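PDB 5WTN: replication initiation and membrane attachment protein from Geobacillus stearothermophilus 10, which forms tetramers, binds a primosomal re-initiation protein and probably acts in the primosome at the start of DNA replication. Local coordinates for residues L8-Y14 with E60-L66; F161-A167 with A237-G241; K28-L33 with L140-F144. All coordinates share one frame. Numbering follows the deposited sequence.

Interaction 1. Residues L8-Y14 with E60-L66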
# COMPACT_ATOMS: atom_id res chain seq x y z
N LEU A 8 -24.54 -22.76 -9.26
CA LEU A 8 -24.67 -21.32 -9.13
C LEU A 8 -25.62 -20.69 -10.17
O LEU A 8 -25.46 -20.88 -11.38
CB LEU A 8 -23.27 -20.69 -9.29
CG LEU A 8 -23.08 -19.19 -9.23
CD1 LEU A 8 -23.23 -18.75 -7.81
CD2 LEU A 8 -21.71 -18.86 -9.78
N ILE A 9 -26.59 -19.93 -9.69
CA ILE A 9 -27.46 -19.15 -10.58
C ILE A 9 -27.42 -17.66 -10.21
O ILE A 9 -27.03 -17.31 -9.10
CB ILE A 9 -28.92 -19.66 -10.59
CG1 ILE A 9 -29.55 -19.54 -9.20
CG2 ILE A 9 -28.98 -21.09 -11.04
CD1 ILE A 9 -30.96 -20.03 -9.14
N ALA A 10 -27.81 -16.79 -11.13
CA ALA A 10 -27.63 -15.34 -10.95
C ALA A 10 -28.28 -14.75 -9.71
O ALA A 10 -27.81 -13.73 -9.20
CB ALA A 10 -28.09 -14.58 -12.18
N VAL A 11 -29.35 -15.37 -9.21
CA VAL A 11 -30.06 -14.78 -8.08
C VAL A 11 -29.54 -15.30 -6.77
O VAL A 11 -30.05 -14.91 -5.70
CB VAL A 11 -31.61 -15.00 -8.14
CG1 VAL A 11 -32.23 -14.18 -9.26
CG2 VAL A 11 -31.97 -16.49 -8.23
N ASP A 12 -28.56 -16.20 -6.83
CA ASP A 12 -27.92 -16.68 -5.61
C ASP A 12 -27.18 -15.52 -4.95
O ASP A 12 -26.70 -14.59 -5.62
CB ASP A 12 -26.96 -17.84 -5.90
CG ASP A 12 -27.67 -19.15 -6.19
OD1 ASP A 12 -28.79 -19.34 -5.66
OD2 ASP A 12 -27.11 -20.01 -6.93
N ARG A 13 -27.07 -15.56 -3.62
CA ARG A 13 -26.46 -14.44 -2.90
C ARG A 13 -25.08 -14.77 -2.31
O ARG A 13 -24.82 -15.91 -1.93
CB ARG A 13 -27.39 -13.95 -1.79
CG ARG A 13 -28.78 -13.56 -2.27
CD ARG A 13 -29.57 -12.86 -1.18
NE ARG A 13 -29.33 -13.45 0.14
CZ ARG A 13 -29.99 -14.51 0.61
NH1 ARG A 13 -30.93 -15.09 -0.12
NH2 ARG A 13 -29.70 -14.98 1.81
N TYR A 14 -24.21 -13.77 -2.25
CA TYR A 14 -22.90 -13.94 -1.63
C TYR A 14 -22.56 -12.87 -0.61
O TYR A 14 -23.21 -11.82 -0.52
CB TYR A 14 -21.80 -13.99 -2.68
CG TYR A 14 -21.57 -12.69 -3.40
CD1 TYR A 14 -20.55 -11.82 -3.01
CD2 TYR A 14 -22.35 -12.33 -4.49
CE1 TYR A 14 -20.32 -10.63 -3.69
CE2 TYR A 14 -22.12 -11.14 -5.18
CZ TYR A 14 -21.11 -10.29 -4.77
OH TYR A 14 -20.89 -9.11 -5.45
N GLU A 60 -24.87 -8.33 1.81
CA GLU A 60 -25.25 -9.29 0.78
C GLU A 60 -25.39 -8.63 -0.58
O GLU A 60 -25.67 -7.43 -0.70
CB GLU A 60 -26.55 -10.00 1.16
CG GLU A 60 -26.55 -10.60 2.56
CD GLU A 60 -27.50 -11.77 2.69
OE1 GLU A 60 -28.43 -11.88 1.86
OE2 GLU A 60 -27.33 -12.57 3.63
N ALA A 61 -25.20 -9.43 -1.62
CA ALA A 61 -25.32 -9.00 -3.00
C ALA A 61 -25.73 -10.23 -3.81
O ALA A 61 -25.60 -11.35 -3.33
CB ALA A 61 -24.00 -8.46 -3.48
N THR A 62 -26.24 -10.02 -5.01
CA THR A 62 -26.60 -11.14 -5.87
C THR A 62 -25.54 -11.19 -6.92
O THR A 62 -24.92 -10.17 -7.22
CB THR A 62 -28.00 -10.98 -6.52
OG1 THR A 62 -27.98 -9.95 -7.52
CG2 THR A 62 -29.06 -10.66 -5.48
N HIS A 63 -25.28 -12.36 -7.48
CA HIS A 63 -24.20 -12.46 -8.44
C HIS A 63 -24.35 -11.54 -9.66
O HIS A 63 -23.42 -11.39 -10.44
CB HIS A 63 -23.97 -13.91 -8.86
CG HIS A 63 -23.20 -14.70 -7.85
ND1 HIS A 63 -23.74 -15.09 -6.64
CD2 HIS A 63 -21.94 -15.19 -7.88
CE1 HIS A 63 -22.84 -15.77 -5.96
NE2 HIS A 63 -21.74 -15.85 -6.69
N HIS A 64 -25.54 -10.95 -9.82
CA HIS A 64 -25.75 -9.93 -10.83
C HIS A 64 -24.72 -8.83 -10.64
O HIS A 64 -24.10 -8.37 -11.60
CB HIS A 64 -27.14 -9.34 -10.69
CG HIS A 64 -28.19 -10.11 -11.43
ND1 HIS A 64 -27.95 -10.70 -12.65
CD2 HIS A 64 -29.48 -10.38 -11.12
CE1 HIS A 64 -29.05 -11.30 -13.07
NE2 HIS A 64 -29.99 -11.12 -12.16
N ARG A 65 -24.52 -8.43 -9.38
CA ARG A 65 -23.56 -7.39 -9.06
C ARG A 65 -22.14 -7.69 -9.56
O ARG A 65 -21.52 -6.86 -10.21
CB ARG A 65 -23.56 -7.15 -7.56
CG ARG A 65 -22.60 -6.09 -7.09
CD ARG A 65 -22.72 -5.98 -5.61
NE ARG A 65 -21.75 -5.10 -4.99
CZ ARG A 65 -22.05 -4.29 -3.98
NH1 ARG A 65 -23.30 -4.27 -3.52
NH2 ARG A 65 -21.12 -3.51 -3.44
N LEU A 66 -21.66 -8.91 -9.31
CA LEU A 66 -20.36 -9.33 -9.82
C LEU A 66 -20.29 -9.29 -11.35
O LEU A 66 -19.27 -8.92 -11.92
CB LEU A 66 -20.02 -10.74 -9.33
CG LEU A 66 -19.40 -10.84 -7.93
CD1 LEU A 66 -19.10 -12.29 -7.58
CD2 LEU A 66 -18.15 -9.99 -7.84

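Interaction 2. Residues F161-A167 with A237-G241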
# COMPACT_ATOMS: atom_id res chain seq x y z
N PHE A 161 14.48 -8.17 25.55
CA PHE A 161 13.43 -7.37 26.16
C PHE A 161 13.86 -7.02 27.58
O PHE A 161 13.69 -5.88 28.02
CB PHE A 161 12.14 -8.19 26.19
CG PHE A 161 10.91 -7.37 26.49
CD1 PHE A 161 10.09 -6.93 25.45
CD2 PHE A 161 10.55 -7.06 27.79
CE1 PHE A 161 8.94 -6.18 25.71
CE2 PHE A 161 9.41 -6.31 28.05
CZ PHE A 161 8.59 -5.87 27.01
N SER A 162 14.41 -8.01 28.28
CA SER A 162 14.79 -7.87 29.68
C SER A 162 15.98 -6.92 29.85
O SER A 162 16.11 -6.28 30.90
CB SER A 162 15.10 -9.23 30.27
OG SER A 162 15.90 -9.99 29.38
N ASP A 163 16.83 -6.84 28.82
CA ASP A 163 17.94 -5.90 28.80
C ASP A 163 17.47 -4.44 28.82
O ASP A 163 18.07 -3.62 29.50
CB ASP A 163 18.81 -6.12 27.54
CG ASP A 163 19.72 -7.35 27.65
OD1 ASP A 163 19.83 -7.94 28.76
OD2 ASP A 163 20.34 -7.73 26.62
N VAL A 164 16.44 -4.13 28.04
CA VAL A 164 15.95 -2.76 27.83
C VAL A 164 14.76 -2.32 28.68
O VAL A 164 14.45 -1.13 28.77
CB VAL A 164 15.58 -2.60 26.34
CG1 VAL A 164 15.35 -1.15 25.95
CG2 VAL A 164 16.69 -3.18 25.52
N PHE A 165 14.09 -3.28 29.32
CA PHE A 165 12.81 -3.00 29.97
C PHE A 165 12.67 -3.69 31.32
O PHE A 165 13.31 -4.72 31.57
CB PHE A 165 11.66 -3.49 29.09
CG PHE A 165 11.49 -2.72 27.82
CD1 PHE A 165 11.00 -1.42 27.85
CD2 PHE A 165 11.79 -3.30 26.58
CE1 PHE A 165 10.83 -0.70 26.67
CE2 PHE A 165 11.63 -2.59 25.38
CZ PHE A 165 11.14 -1.29 25.42
N SER A 166 11.80 -3.14 32.16
CA SER A 166 11.41 -3.80 33.42
C SER A 166 9.91 -3.64 33.66
O SER A 166 9.27 -2.75 33.08
CB SER A 166 12.20 -3.23 34.60
OG SER A 166 13.52 -3.75 34.64
N ALA A 167 9.35 -4.49 34.52
CA ALA A 167 7.92 -4.42 34.83
C ALA A 167 7.72 -3.95 36.26
O ALA A 167 8.35 -4.47 37.19
CB ALA A 167 7.26 -5.78 34.62
N ALA A 237 6.62 -14.83 34.84
CA ALA A 237 7.50 -14.44 35.92
C ALA A 237 7.96 -13.00 35.75
O ALA A 237 8.03 -12.24 36.71
CB ALA A 237 8.70 -15.36 35.98
N PHE A 238 8.30 -12.63 34.52
CA PHE A 238 8.86 -11.32 34.28
C PHE A 238 7.78 -10.26 34.38
O PHE A 238 7.97 -9.21 34.99
CB PHE A 238 9.53 -11.28 32.91
CG PHE A 238 9.95 -9.90 32.48
CD1 PHE A 238 11.24 -9.45 32.73
CD2 PHE A 238 9.06 -9.06 31.83
CE1 PHE A 238 11.62 -8.17 32.33
CE2 PHE A 238 9.43 -7.78 31.43
CZ PHE A 238 10.71 -7.33 31.68
N LEU A 239 6.65 -10.54 33.74
CA LEU A 239 5.54 -9.60 33.71
C LEU A 239 4.97 -9.35 35.10
O LEU A 239 4.68 -8.21 35.46
CB LEU A 239 4.44 -10.12 32.78
CG LEU A 239 3.13 -9.32 32.76
CD1 LEU A 239 3.36 -8.00 32.09
CD2 LEU A 239 2.02 -10.07 32.06
N TYR A 240 4.77 -10.43 35.86
CA TYR A 240 4.14 -10.37 37.18
C TYR A 240 5.05 -10.43 38.43
O TYR A 240 4.56 -10.30 39.56
CB TYR A 240 3.10 -11.48 37.25
CG TYR A 240 1.96 -11.26 36.29
CD1 TYR A 240 1.26 -10.07 36.28
CD2 TYR A 240 1.58 -12.24 35.39
CE1 TYR A 240 0.20 -9.86 35.42
CE2 TYR A 240 0.52 -12.04 34.51
CZ TYR A 240 -0.17 -10.84 34.53
OH TYR A 240 -1.23 -10.61 33.67
N GLY A 241 6.35 -10.63 38.24
CA GLY A 241 7.27 -10.71 39.37
C GLY A 241 7.09 -11.94 40.25
O GLY A 241 7.43 -11.93 41.44

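Interaction 3. Residues K28-L33 with L140-F144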
# COMPACT_ATOMS: atom_id res chain seq x y z
N LYS A 28 1.67 -8.34 -6.22
CA LYS A 28 2.73 -8.66 -7.17
C LYS A 28 2.86 -10.16 -7.32
O LYS A 28 3.02 -10.68 -8.43
CB LYS A 28 4.06 -8.06 -6.70
CG LYS A 28 3.98 -6.59 -6.33
CD LYS A 28 5.36 -5.94 -6.33
CE LYS A 28 5.39 -4.70 -5.46
NZ LYS A 28 6.74 -4.08 -5.42
N VAL A 29 2.78 -10.86 -6.20
CA VAL A 29 2.82 -12.32 -6.18
C VAL A 29 1.66 -12.85 -7.01
O VAL A 29 1.81 -13.82 -7.76
CB VAL A 29 2.72 -12.88 -4.75
CG1 VAL A 29 2.55 -14.39 -4.79
CG2 VAL A 29 3.95 -12.50 -3.95
N LEU A 30 0.51 -12.20 -6.88
CA LEU A 30 -0.65 -12.55 -7.68
C LEU A 30 -0.41 -12.32 -9.15
O LEU A 30 -0.74 -13.15 -9.99
CB LEU A 30 -1.85 -11.73 -7.25
CG LEU A 30 -2.50 -12.27 -5.99
CD1 LEU A 30 -3.31 -11.15 -5.37
CD2 LEU A 30 -3.36 -13.49 -6.28
N THR A 31 0.17 -11.18 -9.48
CA THR A 31 0.34 -10.86 -10.87
C THR A 31 1.47 -11.63 -11.52
O THR A 31 1.36 -11.98 -12.69
CB THR A 31 0.58 -9.38 -11.07
OG1 THR A 31 -0.37 -8.65 -10.28
CG2 THR A 31 0.42 -9.02 -12.53
N LEU A 32 2.56 -11.84 -10.78
CA LEU A 32 3.74 -12.47 -11.36
C LEU A 32 3.95 -13.95 -11.13
O LEU A 32 4.74 -14.58 -11.83
CB LEU A 32 4.99 -11.72 -10.94
CG LEU A 32 4.90 -10.21 -11.13
CD1 LEU A 32 6.19 -9.59 -10.66
CD2 LEU A 32 4.65 -9.88 -12.58
N LEU A 33 3.24 -14.54 -10.18
CA LEU A 33 3.56 -15.91 -9.76
C LEU A 33 2.36 -16.81 -9.96
O LEU A 33 2.44 -17.88 -10.56
CB LEU A 33 4.09 -15.96 -8.32
CG LEU A 33 5.44 -15.32 -8.02
CD1 LEU A 33 5.81 -15.59 -6.58
CD2 LEU A 33 6.52 -15.82 -8.96
N LEU A 140 12.06 -13.84 -11.91
CA LEU A 140 11.01 -13.84 -10.89
C LEU A 140 11.61 -14.19 -9.54
O LEU A 140 11.39 -13.49 -8.55
CB LEU A 140 9.90 -14.82 -11.26
CG LEU A 140 9.00 -14.42 -12.43
CD1 LEU A 140 7.93 -15.48 -12.67
CD2 LEU A 140 8.37 -13.06 -12.18
N SER A 141 12.36 -15.29 -9.50
CA SER A 141 13.03 -15.69 -8.27
C SER A 141 13.88 -14.56 -7.69
O SER A 141 13.80 -14.26 -6.50
CB SER A 141 13.90 -16.93 -8.51
OG SER A 141 14.00 -17.72 -7.33
N ASN A 142 14.70 -13.94 -8.54
CA ASN A 142 15.57 -12.86 -8.08
C ASN A 142 14.78 -11.67 -7.58
O ASN A 142 15.08 -11.14 -6.51
CB ASN A 142 16.52 -12.41 -9.18
CG ASN A 142 17.62 -13.42 -9.45
OD1 ASN A 142 18.01 -14.18 -8.56
ND2 ASN A 142 18.13 -13.43 -10.69
N PHE A 143 13.78 -11.26 -8.34
CA PHE A 143 12.91 -10.15 -7.99
C PHE A 143 12.32 -10.32 -6.59
O PHE A 143 12.16 -9.35 -5.85
CB PHE A 143 11.79 -10.07 -9.02
CG PHE A 143 10.83 -8.95 -8.78
CD1 PHE A 143 11.05 -7.71 -9.34
CD2 PHE A 143 9.69 -9.13 -7.99
CE1 PHE A 143 10.16 -6.65 -9.13
CE2 PHE A 143 8.80 -8.08 -7.77
CZ PHE A 143 9.04 -6.84 -8.34
N PHE A 144 12.00 -11.56 -6.24
CA PHE A 144 11.43 -11.86 -4.92
C PHE A 144 12.49 -12.25 -3.88
O PHE A 144 12.17 -12.78 -2.80
CB PHE A 144 10.32 -12.90 -5.02
CG PHE A 144 9.06 -12.38 -5.66
CD1 PHE A 144 8.18 -11.57 -4.94
CD2 PHE A 144 8.75 -12.69 -6.97
CE1 PHE A 144 7.00 -11.09 -5.52
CE2 PHE A 144 7.57 -12.21 -7.57
CZ PHE A 144 6.70 -11.40 -6.84

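Interaction 1. Residues L8-Y14 with E60-L66
H63 puts its imidazole between two side chains of the segment L8-Y14. L8 covers one face, with CD1 3.6 Å from the ring centroid in a CH-pi contact. The edge of the Y14 ring meets the opposite face. This is a T-shaped pair, with centroids 5.0 Å apart and planes at 64°. The histidine is also held by hydrogen bonds. Its ND1 and its backbone N both donate to D12 O, each at 3.2 Å, and its NE2 hydrogen-bonds to the hydroxyl of Y107.

Next to the histidine, two short strands pair antiparallel. Y14 and A61 form a hydrogen-bonded pair: Y14 N donates to A61 O at 3.0 Å, and A61 N to Y14 O at 3.3 Å. R13 and T62 are the adjoining non-hydrogen-bonded pair. On the face with R13, a salt bridge joins R13 NE to E60 OE1 at 2.5 Å, which is very short. On the face with Y14, the tyrosine ring packs on A61 and L66. L66 CD1 sits over the ring, 4.2 Å from its centroid. The hydroxyl of Y14 hydrogen-bonds to E52, which also forms a salt bridge with R65.

A type I turn from I9 to D12 leads into the strand. I9 N hydrogen-bonds to D12 OD2 at 2.8 Å, and A10 CB lies over the H64 ring. The contact joins this turn and strand 13-17 to edge strand 61-62 and the first turn of helix 63-70. This topology, in a small sheet packed on helices, is consistent with the winged-helix domain of related DnaD/DnaB primosome proteins.

Interaction 2. Residues F161-A167 with A237-G241
This is a small apolar packing contact between the end of helix 227-240 and the short helix 161-164 with the strand that follows it. It buries 238 Å², both sides summed, and F238 provides most of the area on its side. Its ring reaches into the corner where the chain turns from helix to strand at F165. F161 CE2 lies 3.7 Å from F238 CE2. The two rings are 5.7 Å apart between centroids and tilted at 85°, an oblique meeting. S162 CA is 4.1 Å from F238 CE1. F165 O lies near the plane of the F238 ring at its edge, 3.7 Å from F238 CZ, and S166 CA is 4.0 Å from the same CZ.

A167 packs on the end of helix 227-240. Its CB points at the helix end and lies 3.5 Å from F238 O and 3.6 Å from L239 O. Helix 227-240 stops here, and G241 leaves it with positive phi.

Strand 165-169 pairs with strand 283-287, and F161 also packs on L285. F161, F238 and L239 further touch G86, M123 and F127 of the third subunit, so the contact forms part of a subunit interface.

S162 OG hydrogen-bonds to D202 N; the serine meets F238 through its carbon atoms. With no hydrogen bond or salt bridge between the segments, their direct contact rests on van der Waals fit, chiefly of the F238 ring in its corner and of A167 CB on the carbonyls of F238 and L239.

Interaction 3. Residues K28-L33 with L140-F144
F144 is the main bump. It follows the last turn of helix 134-143, and its ring fits a hollow on helix 24-38 lined by K28, V29, L32 and L33. V29 CG2 touches F144 CE1 at 3.7 Å. L33 lies over one ring face, with CD1 4.2 Å from the ring centroid in a CH-pi contact. The K28 backbone closes the edge, its C atom being 4.1 Å from F144 CZ. L32 CD1 comes within 4.3 Å of the same CZ.

L32 is a bump in the other direction. It projects between F144, F143 and L140. Its CD1 is 4.2 Å from F143 CE2, and its CB is 3.8 Å from L140 CD2. L140 reaches the helix backbone beside it, with CD1 3.4 Å from L32 O and 4.0 Å from L33 CD2. The aliphatic part of K28 passes the edge of the F143 ring, CD lying 4.3 Å from F143 CZ. Its amino group instead forms a salt bridge with E54 of the second subunit. The fit buries 335 Å², both sides summed, and its side-chain contacts are apolar.

Other elements surround this seam. L33 and L140 share L128 of helix 122-132 as a neighbour, and L33 also meets F118 and F119 of helix 115-119. L30, on another side of the helix, packs on helix 40-55. L55 of the second subunit packs on L32, L140 and F143, so the two helices also lie against a subunit boundary.

How the interactions relate
Interactions 1 and 3 are linked through chain order: strand 13-17 is followed by helix 24-38, and their segments alternate along the sequence. Their centres are 33 Å apart, with nearest atoms about 15 Å apart. Interaction 2 opens later in the chain and lies on the opposite side of the chain's centre from interaction 1. Its centre is 54 Å from that of interaction 1 and 42 Å from that of interaction 3; the nearest atoms are about 40 and 29 Å away. No two contacts touch. Interaction 3 packs on the second subunit and interaction 2 on the third; interaction 1 reaches the second through R65 alone. This agrees with a tetrameric assembly.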